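Local coordinates for protein amidohydrolase (Thermotoga maritima, PDB 3OOQ) that probably hydrolyses amide bonds as an amidohydrolase, perhaps those of cyclic substrates such as allantoin, at residues Pro222-Ile233 with Phe245-Ala255; Ile267-Thr276 with Val299-Ile310. All coordinates share one frame; numbering follows the deposited sequence.

Both contacts pair neighbouring parallel strands of a beta-alpha-beta unit in the TIM-barrel-type amidohydrolase domain, and both are largely buried. In each the strand axes diverge by 27°, and the centres of the two contacts lie about 11 Å apart. Interaction 1 adds polar side chains to its backbone bonds: a salt bridge on one face, a histidine cluster around the C-terminal strand ends and a carboxylate at a helix start. Interaction 2 is held by backbone bonds and apolar packing, with partly exposed residues at P268 and L300 and more exposure around P273 and V309. The two meet where H251 of 245-255 probably hydrogen-bonds through its backbone N to V270 O, and through ND1 to G272 O, of 267-276.

Interaction 1. Residues Pro222-Ile233 with Phe245-Ala255; sequences PARMHAHRADDI and FNLVIEHGTEA
M225 rises as a ridge between two bumps of 245-255: its SE sits 3.6 Å from L247 CD1, and its CE reaches the rim of the F245 ring, an edge-on Met-aromatic contact with SE 84° off the ring normal. A223 sets its small CB against the same ring, 3.5 Å from F245 CE1. On the face shared by R224, V248 and E250, the arginine chain, bent at chi2 and chi3 (-63° and -59°), folds along V248 and turns its side to the carboxylate. R224 NE to E250 OE1 (2.6 Å) and NH2 to E250 OE2 (2.8 Å) form a side-on salt bridge, both oxygens met on their syn sides.

Near the C-terminal ends of the strands, the H228 and H251 rings are nearly parallel but slid apart, and H228 ND1 shares a 2.6 Å hydrogen bond with T253 OG1. I233, from the first turn of helix 230-243, wedges between I249 and the turn at G252-A255: CG2 against I249 CD1 (3.6 Å) and CD1 against A255 N. E254 OE1 accepts from A230 N at 2.9 Å, tying the loop to the same helical turn, and also bonds Q100 of the second subunit.

The pair forms part of a beta-alpha-beta crossover: strand 143-153 flanks 223-227, helix 230-243 covers M225, F245 and L247, and V270 of strand 269-271 packs against R224, V248 and E250.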
loop_
_atom_site.group_PDB
_atom_site.type_symbol
_atom_site.label_atom_id
_atom_site.label_comp_id
_atom_site.label_asym_id
_atom_site.label_seq_id
_atom_site.Cartn_x
_atom_site.Cartn_y
_atom_site.Cartn_z
ATOM N N PRO F 222 13.699 -4.062 -40.294
ATOM C CA PRO F 222 14.746 -4.293 -39.311
ATOM C C PRO F 222 14.262 -4.192 -37.855
ATOM O O PRO F 222 13.267 -3.523 -37.568
ATOM C CB PRO F 222 15.726 -3.145 -39.568
ATOM C CG PRO F 222 14.857 -2.032 -40.119
ATOM C CD PRO F 222 13.807 -2.730 -40.930
ATOM N N ALA F 223 15.011 -4.843 -36.963
ATOM C CA ALA F 223 14.990 -4.531 -35.549
ATOM C C ALA F 223 15.716 -3.200 -35.337
ATOM O O ALA F 223 16.794 -2.959 -35.904
ATOM C CB ALA F 223 15.675 -5.632 -34.748
ATOM N N ARG F 224 15.123 -2.355 -34.507
ATOM C CA ARG F 224 15.750 -1.118 -34.115
ATOM C C ARG F 224 16.081 -1.258 -32.637
ATOM O O ARG F 224 15.186 -1.187 -31.791
ATOM C CB ARG F 224 14.812 0.060 -34.419
ATOM C CG ARG F 224 14.406 0.210 -35.915
ATOM C CD ARG F 224 15.609 0.488 -36.841
ATOM N NE ARG F 224 16.284 1.724 -36.422
ATOM C CZ ARG F 224 16.066 2.933 -36.935
ATOM N NH1 ARG F 224 15.222 3.096 -37.947
ATOM N NH2 ARG F 224 16.691 3.991 -36.432
HETATM N N MSE F 225 17.366 -1.453 -32.329
HETATM C CA MSE F 225 17.790 -1.957 -31.021
HETATM C C MSE F 225 18.535 -0.941 -30.174
HETATM O O MSE F 225 19.698 -0.630 -30.441
HETATM C CB MSE F 225 18.613 -3.240 -31.188
HETATM C CG MSE F 225 17.778 -4.339 -31.797
HETATM SE SE MSE F 225 18.767 -5.951 -32.218
HETATM C CE MSE F 225 17.948 -7.109 -30.894
ATOM N N HIS F 226 17.834 -0.436 -29.159
ATOM C CA HIS F 226 18.320 0.601 -28.240
ATOM C C HIS F 226 19.378 -0.023 -27.328
ATOM O O HIS F 226 19.068 -0.965 -26.591
ATOM C CB HIS F 226 17.110 1.144 -27.423
ATOM C CG HIS F 226 17.465 1.961 -26.213
ATOM N ND1 HIS F 226 17.982 1.413 -25.047
ATOM C CD2 HIS F 226 17.327 3.286 -25.970
ATOM C CE1 HIS F 226 18.163 2.371 -24.150
ATOM N NE2 HIS F 226 17.783 3.522 -24.691
ATOM N N ALA F 227 20.606 0.496 -27.381
ATOM C CA ALA F 227 21.702 0.025 -26.527
ATOM C C ALA F 227 22.800 1.059 -26.358
ATOM O O ALA F 227 23.230 1.680 -27.331
ATOM C CB ALA F 227 22.316 -1.290 -27.064
ATOM N N HIS F 228 23.281 1.214 -25.125
ATOM C CA HIS F 228 24.305 2.209 -24.819
ATOM C C HIS F 228 25.629 1.547 -24.507
ATOM O O HIS F 228 26.608 1.781 -25.200
ATOM C CB HIS F 228 23.868 3.105 -23.643
ATOM C CG HIS F 228 22.706 3.991 -23.959
ATOM N ND1 HIS F 228 22.820 5.112 -24.756
ATOM C CD2 HIS F 228 21.401 3.922 -23.591
ATOM C CE1 HIS F 228 21.638 5.698 -24.865
ATOM N NE2 HIS F 228 20.759 4.993 -24.170
ATOM N N ARG F 229 25.655 0.727 -23.452
ATOM C CA ARG F 229 26.884 0.090 -23.008
ATOM C C ARG F 229 27.366 -0.945 -24.038
ATOM O O ARG F 229 26.557 -1.593 -24.689
ATOM C CB ARG F 229 26.687 -0.527 -21.615
ATOM C CG ARG F 229 27.970 -0.608 -20.793
ATOM C CD ARG F 229 27.677 -0.998 -19.343
ATOM N NE ARG F 229 27.214 -2.380 -19.262
ATOM C CZ ARG F 229 26.859 -3.005 -18.145
ATOM N NH1 ARG F 229 26.906 -2.367 -16.971
ATOM N NH2 ARG F 229 26.458 -4.276 -18.200
ATOM N N ALA F 230 28.681 -1.082 -24.204
ATOM C CA ALA F 230 29.239 -1.917 -25.285
ATOM C C ALA F 230 28.696 -3.358 -25.253
ATOM O O ALA F 230 28.374 -3.932 -26.306
ATOM C CB ALA F 230 30.805 -1.911 -25.256
ATOM N N ASP F 231 28.596 -3.927 -24.051
ATOM C CA ASP F 231 28.083 -5.288 -23.896
ATOM C C ASP F 231 26.618 -5.454 -24.337
ATOM O O ASP F 231 26.268 -6.496 -24.892
ATOM C CB ASP F 231 28.303 -5.847 -22.468
ATOM C CG ASP F 231 27.632 -5.001 -21.376
ATOM O OD1 ASP F 231 27.590 -3.773 -21.492
ATOM O OD2 ASP F 231 27.139 -5.568 -20.384
ATOM N N ASP F 232 25.780 -4.444 -24.082
ATOM C CA ASP F 232 24.378 -4.483 -24.532
ATOM C C ASP F 232 24.267 -4.407 -26.044
ATOM O O ASP F 232 23.395 -5.055 -26.617
ATOM C CB ASP F 232 23.546 -3.351 -23.932
ATOM C CG ASP F 232 23.289 -3.534 -22.441
ATOM O OD1 ASP F 232 22.948 -4.662 -22.016
ATOM O OD2 ASP F 232 23.488 -2.546 -21.707
ATOM N N ILE F 233 25.119 -3.597 -26.683
ATOM C CA ILE F 233 25.200 -3.566 -28.156
ATOM C C ILE F 233 25.546 -4.948 -28.707
ATOM O O ILE F 233 24.920 -5.434 -29.639
ATOM C CB ILE F 233 26.231 -2.513 -28.669
ATOM C CG1 ILE F 233 25.889 -1.093 -28.184
ATOM C CG2 ILE F 233 26.304 -2.525 -30.192
ATOM C CD1 ILE F 233 27.107 -0.113 -28.208
ATOM N N PHE F 245 17.908 -11.954 -38.108
ATOM C CA PHE F 245 17.232 -10.732 -38.554
ATOM C C PHE F 245 18.172 -9.532 -38.741
ATOM O O PHE F 245 19.305 -9.532 -38.244
ATOM C CB PHE F 245 15.992 -10.399 -37.697
ATOM C CG PHE F 245 16.261 -10.233 -36.207
ATOM C CD1 PHE F 245 16.749 -9.034 -35.693
ATOM C CD2 PHE F 245 15.938 -11.248 -35.312
ATOM C CE1 PHE F 245 16.927 -8.861 -34.333
ATOM C CE2 PHE F 245 16.120 -11.075 -33.937
ATOM C CZ PHE F 245 16.613 -9.884 -33.454
ATOM N N ASN F 246 17.703 -8.530 -39.484
ATOM C CA ASN F 246 18.442 -7.281 -39.668
ATOM C C ASN F 246 18.293 -6.359 -38.487
ATOM O O ASN F 246 17.220 -6.280 -37.898
ATOM C CB ASN F 246 17.967 -6.547 -40.923
ATOM C CG ASN F 246 18.259 -7.329 -42.189
ATOM O OD1 ASN F 246 19.284 -7.949 -42.279
ATOM N ND2 ASN F 246 17.342 -7.312 -43.150
ATOM N N LEU F 247 19.362 -5.638 -38.166
ATOM C CA LEU F 247 19.312 -4.698 -37.058
ATOM C C LEU F 247 19.938 -3.366 -37.356
ATOM O O LEU F 247 20.816 -3.237 -38.213
ATOM C CB LEU F 247 19.938 -5.291 -35.772
ATOM C CG LEU F 247 21.454 -5.224 -35.511
ATOM C CD1 LEU F 247 21.777 -5.204 -34.041
ATOM C CD2 LEU F 247 22.150 -6.409 -36.148
ATOM N N VAL F 248 19.476 -2.381 -36.605
ATOM C CA VAL F 248 20.109 -1.092 -36.474
ATOM C C VAL F 248 20.321 -0.903 -34.971
ATOM O O VAL F 248 19.465 -1.257 -34.166
ATOM C CB VAL F 248 19.178 0.037 -37.033
ATOM C CG1 VAL F 248 19.776 1.403 -36.830
ATOM C CG2 VAL F 248 18.861 -0.189 -38.541
ATOM N N ILE F 249 21.466 -0.359 -34.590
ATOM C CA ILE F 249 21.707 -0.005 -33.197
ATOM C C ILE F 249 21.289 1.447 -32.964
ATOM O O ILE F 249 21.717 2.335 -33.715
ATOM C CB ILE F 249 23.190 -0.171 -32.851
ATOM C CG1 ILE F 249 23.641 -1.640 -33.001
ATOM C CG2 ILE F 249 23.472 0.357 -31.460
ATOM C CD1 ILE F 249 23.102 -2.583 -31.887
ATOM N N GLU F 250 20.443 1.681 -31.958
ATOM C CA GLU F 250 20.018 3.034 -31.597
ATOM C C GLU F 250 20.873 3.559 -30.453
ATOM O O GLU F 250 21.120 2.841 -29.480
ATOM C CB GLU F 250 18.544 3.079 -31.162
ATOM C CG GLU F 250 17.576 2.235 -31.953
ATOM C CD GLU F 250 17.615 2.524 -33.448
ATOM O OE1 GLU F 250 17.545 1.542 -34.212
ATOM O OE2 GLU F 250 17.727 3.714 -33.854
ATOM N N HIS F 251 21.277 4.825 -30.569
ATOM C CA HIS F 251 22.192 5.517 -29.635
ATOM C C HIS F 251 23.631 4.990 -29.737
ATOM O O HIS F 251 24.540 5.744 -30.107
ATOM C CB HIS F 251 21.698 5.493 -28.188
ATOM C CG HIS F 251 20.231 5.753 -28.042
ATOM N ND1 HIS F 251 19.662 6.981 -28.313
ATOM C CD2 HIS F 251 19.216 4.944 -27.647
ATOM C CE1 HIS F 251 18.357 6.915 -28.098
ATOM N NE2 HIS F 251 18.061 5.694 -27.687
ATOM N N GLY F 252 23.835 3.716 -29.394
ATOM C CA GLY F 252 25.154 3.079 -29.520
ATOM C C GLY F 252 26.250 3.894 -28.851
ATOM O O GLY F 252 27.345 4.061 -29.390
ATOM N N THR F 253 25.940 4.387 -27.659
ATOM C CA THR F 253 26.818 5.289 -26.916
ATOM C C THR F 253 28.279 4.811 -26.863
ATOM O O THR F 253 29.188 5.616 -27.057
ATOM C CB THR F 253 26.236 5.526 -25.508
ATOM O OG1 THR F 253 25.009 6.249 -25.649
ATOM C CG2 THR F 253 27.175 6.334 -24.632
ATOM N N GLU F 254 28.490 3.508 -26.636
ATOM C CA GLU F 254 29.834 2.938 -26.573
ATOM C C GLU F 254 30.238 2.160 -27.823
ATOM O O GLU F 254 31.196 1.375 -27.778
ATOM C CB GLU F 254 29.984 2.062 -25.319
ATOM C CG GLU F 254 29.831 2.847 -24.030
ATOM C CD GLU F 254 30.270 2.073 -22.804
ATOM O OE1 GLU F 254 30.409 0.828 -22.873
ATOM O OE2 GLU F 254 30.492 2.734 -21.767
ATOM N N ALA F 255 29.528 2.385 -28.937
ATOM C CA ALA F 255 29.830 1.722 -30.216
ATOM C C ALA F 255 31.282 1.954 -30.648
ATOM O O ALA F 255 31.893 1.089 -31.287
ATOM C CB ALA F 255 28.852 2.171 -31.324
#

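Interaction 2. Residues Ile267-Thr276 with Val299-Ile310; sequences IPVVVGPLLT and VLIALMCDHPVI
P273 and I310 meet at the tightest point of the apolar packing, where CB of the proline lies 3.5 Å from I310 CD1, closer than carbons usually sit. The proline follows a cis peptide bond, and its ring lies alongside D306, with CD 3.6 Å from D306 CB, while it crosses the V309 side chain at about a right angle, CG meeting CG1 (3.7 Å). With an alanine in place of the proline, I310 CD1 and V309 CG1 would probably lose the ring they rest on, and the cis peptide would be harder to keep. Exposed V309 marks the solvent-facing edge of this cluster.

Upstream, 269-271 and 301-303 are consecutive parallel strands of a beta-alpha-beta unit, linked through helix 290-297, whose L294 packs on V271 and I301. Their axes approach to 4.5 Å. Four backbone bonds join them, from V269 N to L300 O, A302 N to V269 O, V271 N to A302 O and M304 N to V271 O. The selenomethionine M304 has its CG set between its backbone N and carbonyl carbon (chi1 72°) and its chain bent at chi3, which carries CE back to V270 CG1 at 3.6 Å. The V271 and L303 side chains cross at about a right angle, CG2 to CD1 4.0 Å. G272 passes so close to M304 that a CB on it would clash with M304 O.

The opposite end is looser. The side chains of P268 and L300, both partly exposed, come no nearer than 4.1 Å (CB to CD2), and beside them a water accepts from L300 N and donates weakly to I267 O.

Across this contact the backbone supplies the direct hydrogen bonds and side chains supply apolar fill. Polar groups past strand 301-303 look elsewhere: M304 O accepts from Q318 NE2, and C305 N bonds D61 OD2. The chemistry thus implies a pairing fixed by main-chain bonds and close shape fit rather than by charge.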
loop_
_atom_site.group_PDB
_atom_site.type_symbol
_atom_site.label_atom_id
_atom_site.label_comp_id
_atom_site.label_asym_id
_atom_site.label_seq_id
_atom_site.Cartn_x
_atom_site.Cartn_y
_atom_site.Cartn_z
ATOM N N ILE F 267 26.847 -3.140 -39.581
ATOM C CA ILE F 267 25.725 -2.764 -38.714
ATOM C C ILE F 267 25.674 -1.247 -38.558
ATOM O O ILE F 267 26.645 -0.616 -38.130
ATOM C CB ILE F 267 25.799 -3.469 -37.341
ATOM C CG1 ILE F 267 25.753 -4.987 -37.544
ATOM C CG2 ILE F 267 24.635 -2.995 -36.417
ATOM C CD1 ILE F 267 26.236 -5.807 -36.344
ATOM N N PRO F 268 24.540 -0.646 -38.931
ATOM C CA PRO F 268 24.531 0.797 -38.830
ATOM C C PRO F 268 24.173 1.224 -37.415
ATOM O O PRO F 268 23.594 0.428 -36.645
ATOM C CB PRO F 268 23.425 1.204 -39.806
ATOM C CG PRO F 268 22.476 0.042 -39.784
ATOM C CD PRO F 268 23.336 -1.177 -39.606
ATOM N N VAL F 269 24.514 2.471 -37.098
ATOM C CA VAL F 269 24.287 3.045 -35.789
ATOM C C VAL F 269 23.691 4.440 -35.932
ATOM O O VAL F 269 24.280 5.306 -36.584
ATOM C CB VAL F 269 25.575 3.159 -34.970
ATOM C CG1 VAL F 269 25.253 3.643 -33.554
ATOM C CG2 VAL F 269 26.311 1.830 -34.931
ATOM N N VAL F 270 22.513 4.635 -35.340
ATOM C CA VAL F 270 21.932 5.966 -35.199
ATOM C C VAL F 270 22.449 6.552 -33.891
ATOM O O VAL F 270 21.920 6.252 -32.815
ATOM C CB VAL F 270 20.371 5.946 -35.217
ATOM C CG1 VAL F 270 19.835 7.355 -35.224
ATOM C CG2 VAL F 270 19.853 5.215 -36.469
ATOM N N VAL F 271 23.496 7.368 -33.989
ATOM C CA VAL F 271 24.137 7.967 -32.811
ATOM C C VAL F 271 23.316 9.157 -32.307
ATOM O O VAL F 271 22.481 9.703 -33.035
ATOM C CB VAL F 271 25.624 8.379 -33.052
ATOM C CG1 VAL F 271 26.439 7.213 -33.574
ATOM C CG2 VAL F 271 25.725 9.540 -34.041
ATOM N N GLY F 272 23.543 9.527 -31.047
ATOM C CA GLY F 272 22.770 10.578 -30.407
ATOM C C GLY F 272 21.705 9.982 -29.497
ATOM O O GLY F 272 21.443 8.778 -29.555
ATOM N N PRO F 273 21.120 10.810 -28.617
ATOM C CA PRO F 273 21.464 12.234 -28.479
ATOM C C PRO F 273 22.884 12.418 -27.903
ATOM O O PRO F 273 23.307 11.631 -27.064
ATOM C CB PRO F 273 20.414 12.742 -27.489
ATOM C CG PRO F 273 20.167 11.512 -26.562
ATOM C CD PRO F 273 20.289 10.316 -27.495
ATOM N N LEU F 274 23.590 13.452 -28.348
ATOM C CA LEU F 274 24.973 13.725 -27.922
ATOM C C LEU F 274 25.171 15.078 -27.217
ATOM O O LEU F 274 25.980 15.198 -26.293
ATOM C CB LEU F 274 25.927 13.626 -29.121
ATOM C CG LEU F 274 26.220 12.250 -29.704
ATOM C CD1 LEU F 274 26.913 12.409 -31.063
ATOM C CD2 LEU F 274 27.059 11.381 -28.739
ATOM N N LEU F 275 24.444 16.091 -27.674
ATOM C CA LEU F 275 24.406 17.386 -27.015
ATOM C C LEU F 275 23.454 17.333 -25.811
ATOM O O LEU F 275 22.404 17.968 -25.816
ATOM C CB LEU F 275 23.935 18.460 -28.004
ATOM C CG LEU F 275 24.063 19.935 -27.593
ATOM C CD1 LEU F 275 25.432 20.480 -27.909
ATOM C CD2 LEU F 275 23.003 20.774 -28.272
ATOM N N THR F 276 23.839 16.587 -24.777
ATOM C CA THR F 276 22.945 16.267 -23.667
ATOM C C THR F 276 23.729 15.773 -22.445
ATOM O O THR F 276 24.863 15.310 -22.569
ATOM C CB THR F 276 21.896 15.209 -24.090
ATOM O OG1 THR F 276 20.796 15.233 -23.179
ATOM C CG2 THR F 276 22.509 13.768 -24.136
ATOM N N VAL F 299 31.867 2.808 -40.121
ATOM C CA VAL F 299 30.498 2.493 -39.730
ATOM C C VAL F 299 29.550 3.485 -40.384
ATOM O O VAL F 299 29.802 4.695 -40.390
ATOM C CB VAL F 299 30.326 2.524 -38.189
ATOM C CG1 VAL F 299 28.884 2.052 -37.761
ATOM C CG2 VAL F 299 31.376 1.638 -37.529
ATOM N N LEU F 300 28.457 2.959 -40.928
ATOM C CA LEU F 300 27.370 3.779 -41.410
ATOM C C LEU F 300 26.529 4.327 -40.235
ATOM O O LEU F 300 25.906 3.570 -39.493
ATOM C CB LEU F 300 26.483 2.987 -42.375
ATOM C CG LEU F 300 25.228 3.742 -42.825
ATOM C CD1 LEU F 300 25.612 4.897 -43.746
ATOM C CD2 LEU F 300 24.256 2.800 -43.508
ATOM N N ILE F 301 26.512 5.649 -40.088
ATOM C CA ILE F 301 25.830 6.280 -38.972
ATOM C C ILE F 301 24.907 7.406 -39.413
ATOM O O ILE F 301 25.109 8.021 -40.485
ATOM C CB ILE F 301 26.830 6.810 -37.891
ATOM C CG1 ILE F 301 27.553 8.084 -38.371
ATOM C CG2 ILE F 301 27.784 5.719 -37.465
ATOM C CD1 ILE F 301 28.491 8.742 -37.320
ATOM N N ALA F 302 23.875 7.636 -38.596
ATOM C CA ALA F 302 23.028 8.818 -38.690
ATOM C C ALA F 302 23.030 9.484 -37.326
ATOM O O ALA F 302 23.360 8.855 -36.307
ATOM C CB ALA F 302 21.599 8.461 -39.072
ATOM N N LEU F 303 22.660 10.752 -37.313
ATOM C CA LEU F 303 22.567 11.505 -36.074
ATOM C C LEU F 303 21.113 11.826 -35.714
ATOM O O LEU F 303 20.391 12.438 -36.516
ATOM C CB LEU F 303 23.398 12.785 -36.166
ATOM C CG LEU F 303 23.418 13.735 -34.960
ATOM C CD1 LEU F 303 23.971 13.063 -33.690
ATOM C CD2 LEU F 303 24.213 14.993 -35.299
HETATM N N MSE F 304 20.711 11.440 -34.495
HETATM C CA MSE F 304 19.381 11.750 -33.954
HETATM C C MSE F 304 19.440 12.810 -32.859
HETATM O O MSE F 304 20.456 12.959 -32.183
HETATM C CB MSE F 304 18.706 10.489 -33.378
HETATM C CG MSE F 304 19.322 9.987 -32.065
HETATM SE SE MSE F 304 18.153 8.742 -31.134
HETATM C CE MSE F 304 18.991 7.067 -31.747
ATOM N N CYS F 305 18.323 13.516 -32.680
ATOM C CA CYS F 305 18.101 14.340 -31.499
ATOM C C CYS F 305 17.500 13.518 -30.364
ATOM O O CYS F 305 17.505 13.956 -29.205
ATOM C CB CYS F 305 17.145 15.488 -31.842
ATOM S SG CYS F 305 17.927 16.764 -32.843
ATOM N N ASP F 306 16.980 12.337 -30.703
ATOM C CA ASP F 306 16.108 11.564 -29.795
ATOM C C ASP F 306 15.019 12.466 -29.204
ATOM O O ASP F 306 14.685 12.372 -28.009
ATOM C CB ASP F 306 16.917 10.922 -28.668
ATOM C CG ASP F 306 16.162 9.798 -27.957
ATOM O OD1 ASP F 306 15.168 9.279 -28.500
ATOM O OD2 ASP F 306 16.588 9.428 -26.852
ATOM N N HIS F 307 14.458 13.335 -30.040
ATOM C CA HIS F 307 13.444 14.293 -29.582
ATOM C C HIS F 307 12.398 13.561 -28.731
ATOM O O HIS F 307 11.873 12.552 -29.186
ATOM C CB HIS F 307 12.797 14.973 -30.792
ATOM C CG HIS F 307 11.715 15.944 -30.439
ATOM N ND1 HIS F 307 11.897 17.310 -30.494
ATOM C CD2 HIS F 307 10.433 15.745 -30.051
ATOM C CE1 HIS F 307 10.768 17.913 -30.155
ATOM N NE2 HIS F 307 9.865 16.986 -29.884
ATOM N N PRO F 308 12.052 14.080 -27.519
ATOM C CA PRO F 308 12.325 15.384 -26.902
ATOM C C PRO F 308 13.624 15.595 -26.101
ATOM O O PRO F 308 13.818 16.681 -25.556
ATOM C CB PRO F 308 11.121 15.572 -25.973
ATOM C CG PRO F 308 10.836 14.175 -25.495
ATOM C CD PRO F 308 11.013 13.348 -26.759
ATOM N N VAL F 309 14.509 14.608 -26.048
ATOM C CA VAL F 309 15.747 14.755 -25.274
ATOM C C VAL F 309 16.505 16.008 -25.736
ATOM O O VAL F 309 16.953 16.807 -24.902
ATOM C CB VAL F 309 16.627 13.484 -25.321
ATOM C CG1 VAL F 309 17.968 13.746 -24.657
ATOM C CG2 VAL F 309 15.898 12.295 -24.637
ATOM N N ILE F 310 16.616 16.162 -27.058
ATOM C CA ILE F 310 17.029 17.412 -27.701
ATOM C C ILE F 310 15.923 17.798 -28.667
ATOM O O ILE F 310 15.475 16.967 -29.458
ATOM C CB ILE F 310 18.366 17.268 -28.487
ATOM C CG1 ILE F 310 19.487 16.768 -27.555
ATOM C CG2 ILE F 310 18.760 18.586 -29.184
ATOM C CD1 ILE F 310 20.643 16.125 -28.316
HETATM O O HOH W 1 27.940 0.060 -40.455
#